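Local coordinates for ribonucleoside-diphosphate reductase (Pseudomonas aeruginosa, PDB 5IM3), which probably supplies DNA precursors by reducing ribonucleoside diphosphates to deoxyribonucleotides, and binds dATP as a class I ribonucleotide reductase large subunit, at residues F491-F496 against M894-G899; N485-L490 against P561-K566; R857-A862 against Q874-Y879; E861-R866 against R898-T903. One frame throughout, in Å; residues are numbered along the deposited sequence.

Contact 1 (F491-F496 against M894-G899)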
# COMPACT_ATOMS: atom_id res chain seq x y z
N PHE A 491 19.72 24.29 17.61
CA PHE A 491 18.98 23.52 16.62
C PHE A 491 17.58 23.19 17.14
O PHE A 491 16.59 23.38 16.43
CB PHE A 491 19.73 22.24 16.25
CG PHE A 491 18.94 21.31 15.37
CD1 PHE A 491 18.79 21.58 14.02
CD2 PHE A 491 18.33 20.19 15.90
CE1 PHE A 491 18.05 20.73 13.21
CE2 PHE A 491 17.59 19.34 15.09
CZ PHE A 491 17.45 19.61 13.74
N MET A 492 17.50 22.68 18.37
CA MET A 492 16.19 22.40 18.96
C MET A 492 15.35 23.66 19.07
O MET A 492 14.13 23.63 18.86
CB MET A 492 16.36 21.75 20.33
CG MET A 492 17.14 20.44 20.32
SD MET A 492 16.39 19.16 19.30
CE MET A 492 14.78 19.00 20.07
N LYS A 493 15.98 24.80 19.40
CA LYS A 493 15.26 26.06 19.41
C LYS A 493 14.64 26.35 18.04
O LYS A 493 13.50 26.81 17.95
CB LYS A 493 16.19 27.20 19.82
CG LYS A 493 16.59 27.21 21.28
CD LYS A 493 17.42 28.44 21.60
CE LYS A 493 17.79 28.53 23.08
NZ LYS A 493 18.59 29.75 23.39
N ARG A 494 15.39 26.09 16.97
CA ARG A 494 14.87 26.33 15.63
C ARG A 494 13.76 25.34 15.27
O ARG A 494 12.85 25.68 14.51
CB ARG A 494 16.01 26.25 14.60
CG ARG A 494 17.10 27.30 14.80
CD ARG A 494 16.64 28.69 14.35
NE ARG A 494 17.65 29.71 14.62
CZ ARG A 494 18.68 29.99 13.83
NH1 ARG A 494 18.86 29.31 12.70
NH2 ARG A 494 19.54 30.94 14.17
N VAL A 495 13.81 24.13 15.82
CA VAL A 495 12.72 23.18 15.63
C VAL A 495 11.46 23.69 16.33
O VAL A 495 10.38 23.77 15.73
CB VAL A 495 13.12 21.78 16.14
CG1 VAL A 495 11.93 20.83 16.11
CG2 VAL A 495 14.27 21.22 15.31
N PHE A 496 11.59 24.04 17.61
CA PHE A 496 10.45 24.54 18.37
C PHE A 496 9.82 25.76 17.71
O PHE A 496 8.60 25.94 17.78
CB PHE A 496 10.88 24.88 19.80
CG PHE A 496 10.89 23.71 20.73
CD1 PHE A 496 11.57 22.55 20.41
CD2 PHE A 496 10.22 23.77 21.95
CE1 PHE A 496 11.58 21.47 21.28
CE2 PHE A 496 10.23 22.69 22.82
CZ PHE A 496 10.91 21.54 22.48
N MET A 894 10.36 16.38 24.49
CA MET A 894 10.24 16.35 25.95
C MET A 894 11.57 16.03 26.60
O MET A 894 11.93 16.64 27.62
CB MET A 894 9.18 15.31 26.35
CG MET A 894 9.01 15.12 27.85
SD MET A 894 7.90 13.75 28.25
CE MET A 894 7.89 13.84 30.04
N ALA A 895 12.32 15.07 26.05
CA ALA A 895 13.62 14.73 26.61
C ALA A 895 14.53 15.95 26.66
O ALA A 895 15.21 16.18 27.67
CB ALA A 895 14.27 13.62 25.78
N TRP A 896 14.56 16.73 25.59
CA TRP A 896 15.35 17.96 25.57
C TRP A 896 14.74 19.00 26.51
O TRP A 896 15.46 19.65 27.28
CB TRP A 896 15.43 18.50 24.14
CG TRP A 896 16.20 19.77 24.00
CD1 TRP A 896 17.55 19.94 24.13
CD2 TRP A 896 15.66 21.06 23.68
NE1 TRP A 896 17.88 21.25 23.92
CE2 TRP A 896 16.74 21.96 23.64
CE3 TRP A 896 14.37 21.53 23.43
CZ2 TRP A 896 16.57 23.31 23.36
CZ3 TRP A 896 14.21 22.87 23.16
CH2 TRP A 896 15.30 23.75 23.12
N PHE A 897 13.42 19.17 26.45
CA PHE A 897 12.76 20.17 27.28
C PHE A 897 12.97 19.92 28.77
O PHE A 897 12.91 20.85 29.57
CB PHE A 897 11.26 20.19 26.94
CG PHE A 897 10.51 21.35 27.53
CD1 PHE A 897 10.70 22.64 27.05
CD2 PHE A 897 9.60 21.15 28.55
CE1 PHE A 897 10.01 23.70 27.59
CE2 PHE A 897 8.90 22.21 29.09
CZ PHE A 897 9.11 23.49 28.61
N ARG A 898 13.23 18.67 29.15
CA ARG A 898 13.37 18.29 30.56
C ARG A 898 14.83 18.22 31.00
O ARG A 898 15.12 17.66 32.06
CB ARG A 898 12.68 16.96 30.82
CG ARG A 898 11.17 16.99 30.67
CD ARG A 898 10.54 17.90 31.71
NE ARG A 898 9.11 18.10 31.49
CZ ARG A 898 8.37 18.93 32.20
NH1 ARG A 898 8.90 19.63 33.20
NH2 ARG A 898 7.08 19.07 31.93
N GLY A 899 15.75 18.78 30.22
CA GLY A 899 17.12 18.90 30.66
C GLY A 899 17.93 17.63 30.60
O GLY A 899 18.95 17.53 31.28

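Contact 2 (N485-L490 against P561-K566)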
# COMPACT_ATOMS: atom_id res chain seq x y z
N ASN A 485 23.97 11.75 17.12
CA ASN A 485 23.89 13.19 16.89
C ASN A 485 24.41 13.96 18.10
O ASN A 485 24.07 13.65 19.24
CB ASN A 485 22.45 13.61 16.60
CG ASN A 485 21.95 13.13 15.25
OD1 ASN A 485 21.02 12.32 15.18
ND2 ASN A 485 22.55 13.64 14.18
N TRP A 486 25.23 14.97 17.83
CA TRP A 486 25.73 15.91 18.84
C TRP A 486 24.98 17.23 18.60
O TRP A 486 25.39 18.05 17.78
CB TRP A 486 27.25 16.05 18.71
CG TRP A 486 27.94 16.75 19.85
CD1 TRP A 486 28.70 17.88 19.77
CD2 TRP A 486 27.94 16.35 21.23
NE1 TRP A 486 29.18 18.21 21.02
CE2 TRP A 486 28.73 17.28 21.93
CE3 TRP A 486 27.36 15.29 21.93
CZ2 TRP A 486 28.95 17.20 23.30
CZ3 TRP A 486 27.58 15.21 23.30
CH2 TRP A 486 28.36 16.16 23.97
N ILE A 487 23.88 17.41 19.32
CA ILE A 487 22.86 18.39 18.94
C ILE A 487 23.03 19.64 19.79
O ILE A 487 22.93 19.56 21.03
CB ILE A 487 21.44 17.82 19.12
CG1 ILE A 487 21.31 16.48 18.38
CG2 ILE A 487 20.41 18.82 18.59
CD1 ILE A 487 20.03 15.74 18.69
N PRO A 488 23.27 20.81 19.19
CA PRO A 488 23.27 22.05 19.98
C PRO A 488 21.85 22.48 20.33
O PRO A 488 20.89 22.19 19.62
CB PRO A 488 23.93 23.07 19.04
CG PRO A 488 24.51 22.28 17.91
CD PRO A 488 23.69 21.05 17.80
N ASP A 489 21.73 23.18 21.46
CA ASP A 489 20.44 23.70 21.89
C ASP A 489 19.80 24.55 20.79
O ASP A 489 18.58 24.52 20.61
CB ASP A 489 20.59 24.53 23.17
CG ASP A 489 20.63 23.67 24.42
OD1 ASP A 489 20.71 22.43 24.30
OD2 ASP A 489 20.58 24.24 25.53
N LEU A 490 20.61 25.30 20.05
CA LEU A 490 20.07 26.23 19.06
C LEU A 490 19.28 25.48 18.00
O LEU A 490 18.25 25.99 17.52
CB LEU A 490 21.20 27.03 18.42
CG LEU A 490 20.79 28.15 17.47
CD1 LEU A 490 19.99 29.21 18.20
CD2 LEU A 490 22.02 28.76 16.83
N PRO A 561 21.08 7.73 13.85
CA PRO A 561 21.96 8.01 14.99
C PRO A 561 21.19 8.32 16.27
O PRO A 561 20.06 8.81 16.20
CB PRO A 561 22.76 9.25 14.53
CG PRO A 561 22.53 9.36 13.06
CD PRO A 561 21.17 8.79 12.83
N TRP A 562 21.80 8.04 17.42
CA TRP A 562 21.19 8.40 18.68
C TRP A 562 21.17 9.92 18.84
O TRP A 562 21.83 10.66 18.10
CB TRP A 562 21.95 7.74 19.84
CG TRP A 562 22.00 6.25 19.73
CD1 TRP A 562 21.00 5.43 19.32
CD2 TRP A 562 23.12 5.41 20.03
NE1 TRP A 562 21.42 4.12 19.35
CE2 TRP A 562 22.72 4.08 19.77
CE3 TRP A 562 24.42 5.64 20.48
CZ2 TRP A 562 23.57 2.99 19.96
CZ3 TRP A 562 25.27 4.56 20.66
CH2 TRP A 562 24.84 3.26 20.41
N LEU A 563 20.41 10.38 19.82
CA LEU A 563 20.22 11.81 20.08
C LEU A 563 20.89 12.16 21.41
O LEU A 563 20.47 11.67 22.46
CB LEU A 563 18.74 12.17 20.11
CG LEU A 563 18.02 12.40 18.78
CD1 LEU A 563 18.19 11.25 17.81
CD2 LEU A 563 16.54 12.66 19.02
N THR A 564 21.91 13.01 21.35
CA THR A 564 22.58 13.53 22.54
C THR A 564 22.71 15.04 22.41
O THR A 564 22.79 15.57 21.30
CB THR A 564 23.97 12.89 22.74
OG1 THR A 564 24.85 13.32 21.70
CG2 THR A 564 23.87 11.36 22.73
N PHE A 565 22.75 15.73 23.55
CA PHE A 565 22.62 17.18 23.58
C PHE A 565 23.92 17.82 24.07
O PHE A 565 24.33 17.61 25.22
CB PHE A 565 21.43 17.58 24.44
CG PHE A 565 20.13 17.03 23.93
CD1 PHE A 565 19.60 17.50 22.74
CD2 PHE A 565 19.47 16.03 24.61
CE1 PHE A 565 18.41 17.00 22.25
CE2 PHE A 565 18.28 15.51 24.12
CZ PHE A 565 17.75 16.00 22.94
N LYS A 566 24.52 18.63 23.20
CA LYS A 566 25.87 19.12 23.42
C LYS A 566 25.94 20.14 24.56
O LYS A 566 26.88 20.12 25.36
CB LYS A 566 26.39 19.74 22.11
CG LYS A 566 27.53 20.74 22.24
CD LYS A 566 27.82 21.36 20.89
CE LYS A 566 28.94 22.38 20.99
NZ LYS A 566 28.98 23.26 19.79

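Contact 3 (R857-A862 against Q874-Y879)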
# COMPACT_ATOMS: atom_id res chain seq x y z
N ARG A 857 6.63 9.02 28.89
CA ARG A 857 6.80 10.23 29.69
C ARG A 857 7.27 9.92 31.11
O ARG A 857 7.98 10.73 31.71
CB ARG A 857 5.50 11.02 29.72
CG ARG A 857 4.27 10.22 30.11
CD ARG A 857 3.03 11.10 30.09
NE ARG A 857 1.79 10.33 30.22
CZ ARG A 857 1.13 10.14 31.36
NH1 ARG A 857 1.56 10.66 32.50
NH2 ARG A 857 0.01 9.42 31.36
N TRP A 858 6.88 8.77 31.67
CA TRP A 858 7.35 8.42 33.00
C TRP A 858 8.85 8.17 33.01
O TRP A 858 9.56 8.59 33.94
CB TRP A 858 6.61 7.18 33.52
CG TRP A 858 5.13 7.37 33.65
CD1 TRP A 858 4.17 6.81 32.87
CD2 TRP A 858 4.45 8.16 34.63
NE1 TRP A 858 2.92 7.21 33.30
CE2 TRP A 858 3.07 8.04 34.38
CE3 TRP A 858 4.87 8.96 35.70
CZ2 TRP A 858 2.11 8.69 35.15
CZ3 TRP A 858 3.91 9.61 36.46
CH2 TRP A 858 2.55 9.47 36.19
N ILE A 859 9.37 7.49 31.98
CA ILE A 859 10.79 7.17 31.93
C ILE A 859 11.61 8.44 31.72
O ILE A 859 12.71 8.58 32.26
CB ILE A 859 11.06 6.14 30.81
CG1 ILE A 859 10.13 4.93 30.96
CG2 ILE A 859 12.51 5.68 30.84
CD1 ILE A 859 10.23 4.22 32.29
N VAL A 860 11.09 9.38 30.92
CA VAL A 860 11.81 10.62 30.67
C VAL A 860 11.82 11.49 31.92
O VAL A 860 12.87 12.00 32.33
CB VAL A 860 11.19 11.36 29.48
CG1 VAL A 860 11.80 12.75 29.32
CG2 VAL A 860 11.37 10.55 28.20
N GLU A 861 10.65 11.68 32.54
CA GLU A 861 10.57 12.53 33.73
C GLU A 861 11.42 11.97 34.86
O GLU A 861 12.05 12.73 35.61
CB GLU A 861 9.12 12.68 34.17
CG GLU A 861 8.44 13.94 33.65
CD GLU A 861 9.05 15.21 34.23
OE1 GLU A 861 9.77 15.11 35.25
OE2 GLU A 861 8.81 16.29 33.66
N ALA A 862 11.44 10.65 35.02
CA ALA A 862 12.28 10.03 36.03
C ALA A 862 13.75 10.31 35.74
O ALA A 862 14.51 10.70 36.64
CB ALA A 862 12.02 8.53 36.09
N GLN A 874 23.33 9.55 31.87
CA GLN A 874 22.79 8.22 32.13
C GLN A 874 22.31 7.59 30.83
O GLN A 874 21.68 8.27 30.01
CB GLN A 874 21.65 8.27 33.15
CG GLN A 874 20.53 9.23 32.79
CD GLN A 874 19.61 9.52 33.96
OE1 GLN A 874 19.01 8.61 34.55
NE2 GLN A 874 19.49 10.80 34.32
N SER A 875 22.61 6.31 30.66
CA SER A 875 22.16 5.58 29.48
C SER A 875 20.66 5.34 29.57
O SER A 875 20.18 4.63 30.46
CB SER A 875 22.90 4.25 29.37
OG SER A 875 24.29 4.46 29.26
N LEU A 876 19.91 5.93 28.64
CA LEU A 876 18.45 5.97 28.72
C LEU A 876 17.85 5.36 27.46
O LEU A 876 17.73 6.03 26.43
CB LEU A 876 17.97 7.40 28.91
CG LEU A 876 16.47 7.55 29.17
CD1 LEU A 876 16.08 6.87 30.48
CD2 LEU A 876 16.07 9.01 29.18
N ASN A 877 17.48 4.09 27.54
CA ASN A 877 16.69 3.48 26.48
C ASN A 877 15.24 3.93 26.60
O ASN A 877 14.71 4.08 27.71
CB ASN A 877 16.77 1.96 26.56
CG ASN A 877 18.15 1.44 26.24
OD1 ASN A 877 18.83 1.95 25.35
ND2 ASN A 877 18.59 0.44 26.99
N LEU A 878 14.60 4.17 25.46
CA LEU A 878 13.21 4.59 25.42
C LEU A 878 12.40 3.56 24.65
O LEU A 878 12.83 3.05 23.61
CB LEU A 878 13.07 5.97 24.78
CG LEU A 878 13.61 7.14 25.61
CD1 LEU A 878 13.41 8.44 24.87
CD2 LEU A 878 12.95 7.21 26.98
N TYR A 879 11.22 3.25 25.19
CA TYR A 879 10.32 2.26 24.62
C TYR A 879 9.04 2.96 24.20
O TYR A 879 8.41 3.65 25.01
CB TYR A 879 10.03 1.15 25.63
CG TYR A 879 11.29 0.49 26.13
CD1 TYR A 879 12.01 1.03 27.19
CD2 TYR A 879 11.76 -0.68 25.54
CE1 TYR A 879 13.17 0.43 27.64
CE2 TYR A 879 12.92 -1.28 25.99
CZ TYR A 879 13.61 -0.73 27.04
OH TYR A 879 14.77 -1.34 27.49

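Contact 4 (E861-R866 against R898-T903)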
# COMPACT_ATOMS: atom_id res chain seq x y z
N GLU A 861 10.65 11.68 32.54
CA GLU A 861 10.57 12.53 33.73
C GLU A 861 11.42 11.97 34.86
O GLU A 861 12.05 12.73 35.61
CB GLU A 861 9.12 12.68 34.17
CG GLU A 861 8.44 13.94 33.65
CD GLU A 861 9.05 15.21 34.23
OE1 GLU A 861 9.77 15.11 35.25
OE2 GLU A 861 8.81 16.29 33.66
N ALA A 862 11.44 10.65 35.02
CA ALA A 862 12.28 10.03 36.03
C ALA A 862 13.75 10.31 35.74
O ALA A 862 14.51 10.70 36.64
CB ALA A 862 12.02 8.53 36.09
N ALA A 863 14.17 10.10 34.49
CA ALA A 863 15.55 10.38 34.12
C ALA A 863 15.88 11.86 34.30
O ALA A 863 16.99 12.21 34.71
CB ALA A 863 15.80 9.94 32.68
N SER A 864 14.91 12.74 34.02
CA SER A 864 15.13 14.17 34.18
C SER A 864 15.50 14.52 35.61
O SER A 864 16.38 15.35 35.85
CB SER A 864 13.89 14.95 33.74
OG SER A 864 14.06 16.34 33.99
N ARG A 865 14.82 13.91 36.59
CA ARG A 865 15.08 14.25 37.98
C ARG A 865 16.35 13.58 38.50
O ARG A 865 17.01 14.13 39.38
CB ARG A 865 13.89 13.88 38.85
CG ARG A 865 12.78 14.90 38.79
CD ARG A 865 11.45 14.22 38.84
NE ARG A 865 10.33 15.14 38.72
CZ ARG A 865 9.76 15.79 39.74
NH1 ARG A 865 10.23 15.63 40.97
NH2 ARG A 865 8.74 16.60 39.52
N ARG A 866 16.69 12.40 37.98
CA ARG A 866 17.97 11.81 38.33
C ARG A 866 19.12 12.66 37.81
O ARG A 866 20.14 12.83 38.48
CB ARG A 866 18.06 10.38 37.78
CG ARG A 866 17.25 9.37 38.57
CD ARG A 866 17.50 7.95 38.09
NE ARG A 866 17.02 7.76 36.72
CZ ARG A 866 15.83 7.25 36.41
NH1 ARG A 866 14.99 6.86 37.35
NH2 ARG A 866 15.49 7.13 35.13
N ARG A 898 13.23 18.67 29.15
CA ARG A 898 13.37 18.29 30.56
C ARG A 898 14.83 18.22 31.00
O ARG A 898 15.12 17.66 32.06
CB ARG A 898 12.68 16.96 30.82
CG ARG A 898 11.17 16.99 30.67
CD ARG A 898 10.54 17.90 31.71
NE ARG A 898 9.11 18.10 31.49
CZ ARG A 898 8.37 18.93 32.20
NH1 ARG A 898 8.90 19.63 33.20
NH2 ARG A 898 7.08 19.07 31.93
N GLY A 899 15.75 18.78 30.22
CA GLY A 899 17.12 18.90 30.66
C GLY A 899 17.93 17.63 30.60
O GLY A 899 18.95 17.53 31.28
N LEU A 900 17.52 16.65 29.80
CA LEU A 900 18.32 15.44 29.65
C LEU A 900 19.55 15.72 28.81
O LEU A 900 19.53 16.53 27.87
CB LEU A 900 17.49 14.32 29.02
CG LEU A 900 16.41 13.69 29.90
CD1 LEU A 900 15.67 12.62 29.10
CD2 LEU A 900 16.99 13.08 31.17
N LYS A 901 20.65 15.06 29.15
CA LYS A 901 21.89 15.20 28.41
C LYS A 901 21.99 14.22 27.24
O LYS A 901 22.56 14.57 26.21
CB LYS A 901 23.09 14.99 29.34
CG LYS A 901 23.18 15.99 30.48
CD LYS A 901 24.46 15.82 31.27
CE LYS A 901 24.55 16.81 32.41
NZ LYS A 901 25.81 16.63 33.19
N THR A 902 21.45 13.02 27.39
CA THR A 902 21.61 11.99 26.37
C THR A 902 20.35 11.14 26.28
O THR A 902 19.57 11.04 27.24
CB THR A 902 22.80 11.08 26.68
OG1 THR A 902 22.68 10.57 28.02
CG2 THR A 902 24.12 11.83 26.54
N THR A 903 20.16 10.54 25.12
CA THR A 903 19.25 9.41 24.95
C THR A 903 20.02 8.30 24.26
O THR A 903 21.06 8.53 23.64
CB THR A 903 17.98 9.76 24.15
OG1 THR A 903 18.31 9.98 22.77
CG2 THR A 903 17.30 11.00 24.72

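Contact 1 (F491-F496 against M894-G899)
Trp896 reaches from helix 885-897 to helix 489-496 in the ten-stranded alpha-beta barrel of the reductase, where Met492 lies over its indole and Phe496 meets its edge. Met492 CB sits squarely over the six-membered ring of Trp896, 3.3 Å from its centroid, a close CH-pi contact. A bend at chi2 (-59°) then places Met492 SD 4.9 Å from the centroid of the five-membered ring of Trp896 in an oblique Met-aromatic contact. The indole also turns an edge to the face of Phe496: Trp896 CZ3 is 3.5 Å from Phe496 CE1, with the planes at 67°, a T-shaped pair. Around this, Phe897 CD1 lies 4.3 Å from Phe496 CE2, and Trp896 CH2 comes within 3.9 Å of Lys493 N. A chi1 of 179° sets Trp896 CG anti to the backbone N. In the second shell, Arg735 makes a cation-pi contact with Trp896, Arg893 makes one with Phe496, and Lys493 NZ pairs with Glu521. The polar atom of the indole is also occupied: Trp896 NE1 is hydrogen-bonded to Asp489 OD1.

Contact 2 (N485-L490 against P561-K566)
Segments 485-490 and 561-566 pair as neighbouring parallel strands in the buried wall of the alpha-beta barrel, with bridges joining Asn485 to Leu563, Trp486 to Thr564 and Ile487 to Phe565. The short strand axes diverge by 30°. The backbone bonds run from Asn485 N to Trp562 O (2.6 Å), from Ile487 N to Thr564 O (2.9 Å) and from Lys566 N to Ile487 O (2.8 Å). In the last of these the donor stands 41° out of the carbonyl plane, at the point where both chains leave the sheet and enter helices.

Asn485 O is gripped twice, by Thr564 N at 3.1 Å and by Thr564 OG1 at 2.6 Å. The hydroxyl can do this because chi1 of 68° places OG1 between the backbone N and the carbonyl carbon of its own residue. The same OG1 lies near the plane of the Trp486 indole at its edge, 3.2 Å from Trp486 CE3.

One face of that indole is covered by Lys566, whose CB lies 3.5 Å from the centroid of the five-membered ring as the two side chains cross at about a right angle. On the opposite face of the sheet, Ile487 CD1 packs against Leu563 CG at 3.9 Å, while Phe565 flanks Ile487 CB. Strand 450-455 continues the sheet beyond strand 482-487.

Lys566 CB thus lies over the indole face, with CG and CD near Trp486 NE1, while its buried NZ is matched by a salt bridge to Glu455 and a hydrogen bond to Leu515 O, which would probably favour a charged amine.

Contact 3 (R857-A862 against Q874-Y879)
Ile859 and Val860 meet Leu876 and Leu878 through aliphatic branches, so no flat group mediates this packing of helix 856-866 on the loop and first residues of strand 878-881 in the barrel domain. The flat groups of segment 857-862 lie off the interface and over each other: Arg857 NH1 rests 3.2 Å above the plane of the Trp858 indole, toward the rim, and Trp858 NE1 lies over one face of the Arg857 guanidinium. The guanidinium also pairs with Glu855.

Across the contact, Ile859 does most of the touching with a single methyl. Its CG2, anti to the backbone N, approaches Leu876 CD1 to 3.8 Å, and the two side chains cross at a slant. In Leu876, chi2 of 64° places CD1 where it meets Ile859 CG2 and also comes within 4.2 Å of Ile859 O. The same CG2 of Ile859 passes 4.1 Å from Asn877 O, so the backbone of the loop just before strand 878-881 shares in the contact. With no hydrogen bond between the segments, the side chains meet through methyl groups in van der Waals contact, and the nearest CA atoms, those of Ile859 and Leu878, remain 7.4 Å apart.

The surroundings tie the same elements together. Leu876 also packs on Ala863, one turn further along helix 856-866, and Leu878 touches Thr891 and Tyr892 of helix 885-897. Strand 878-881 itself runs parallel to strand 906-909. Leu878 enters the contact through CD2, which touches two methyls of the helix, 3.9 Å from Val860 CG2 and 4.2 Å from Ile859 CG2.

Contact 4 (E861-R866 against R898-T903)
Arg898 folds its side chain against Ser864 and Glu861 of helix 856-866 just where helix 885-897 ends in a Schellman motif. Its CB lies 3.5 Å from Ser864 OG, and CG is already in van der Waals range of Glu861 OE2. A bend at chi2 (-65°) then swings CD toward the glutamate, 3.1 Å from Glu861 OE2. NE follows at 2.8 Å from Glu861 OE2, and CZ at 3.0 Å from this same oxygen. OE2 therefore lies over one face of the guanidinium and well out of its plane. The carboxylate and guanidinium planes are turned 63° apart, and no N-H points at the oxygen, making this a salt bridge of charges alone. At the tip, NH1 and NH2 lie farther from OE2, and NH1 has a long, weak ion pair with Glu741.

The other carboxylate oxygen widens the network: Glu861 OE1 makes a long, weak ion pair with Arg865 NE, 3.5 Å away, near the plane of that guanidinium and at its edge. The two positive groups may help to keep the carboxylate ionised.

Beyond Arg898 the chain turns through Gly899, whose positive phi suits the C-prime position of the Schellman motif, with Leu900 N returning to Ala895 O. Leu900 then leans on the helix with CD2, 3.7 Å from Ala863 CB and 3.5 Å from Ser864 N, adding apolar packing on the Ala863 side of the helix. Ser864 also fixes the turn from the helix side. With its hydroxyl anti to the backbone N (chi1 175°), Ser864 OG donates to Arg898 O at 2.6 Å, lying in the carbonyl plane on a lone pair.

In the fold
The four contacts form a continuous patch of the barrel domain. Contacts 1 and 2, with centres about 10 Å apart, share helix 489-496 and meet where Trp896 CD1 lies 3.5 Å from Phe565 CD1. Contacts 3 and 4, about 7 Å apart, both use helix 856-866, and Gln874 OE1 is 3.1 Å from Arg866 NE. Contact 4 continues the chain of contact 1 through Arg898 and Gly899, and reaches contact 2 where Phe565 N is 2.9 Å from Lys901 O. Contacts 2 and 3 do not touch; their nearest atoms are about 7 Å apart. All four lie away from the dATP sites, although strand 482-487 belongs to the same sheet as the strands carrying the Cys373-Cys602 disulfide.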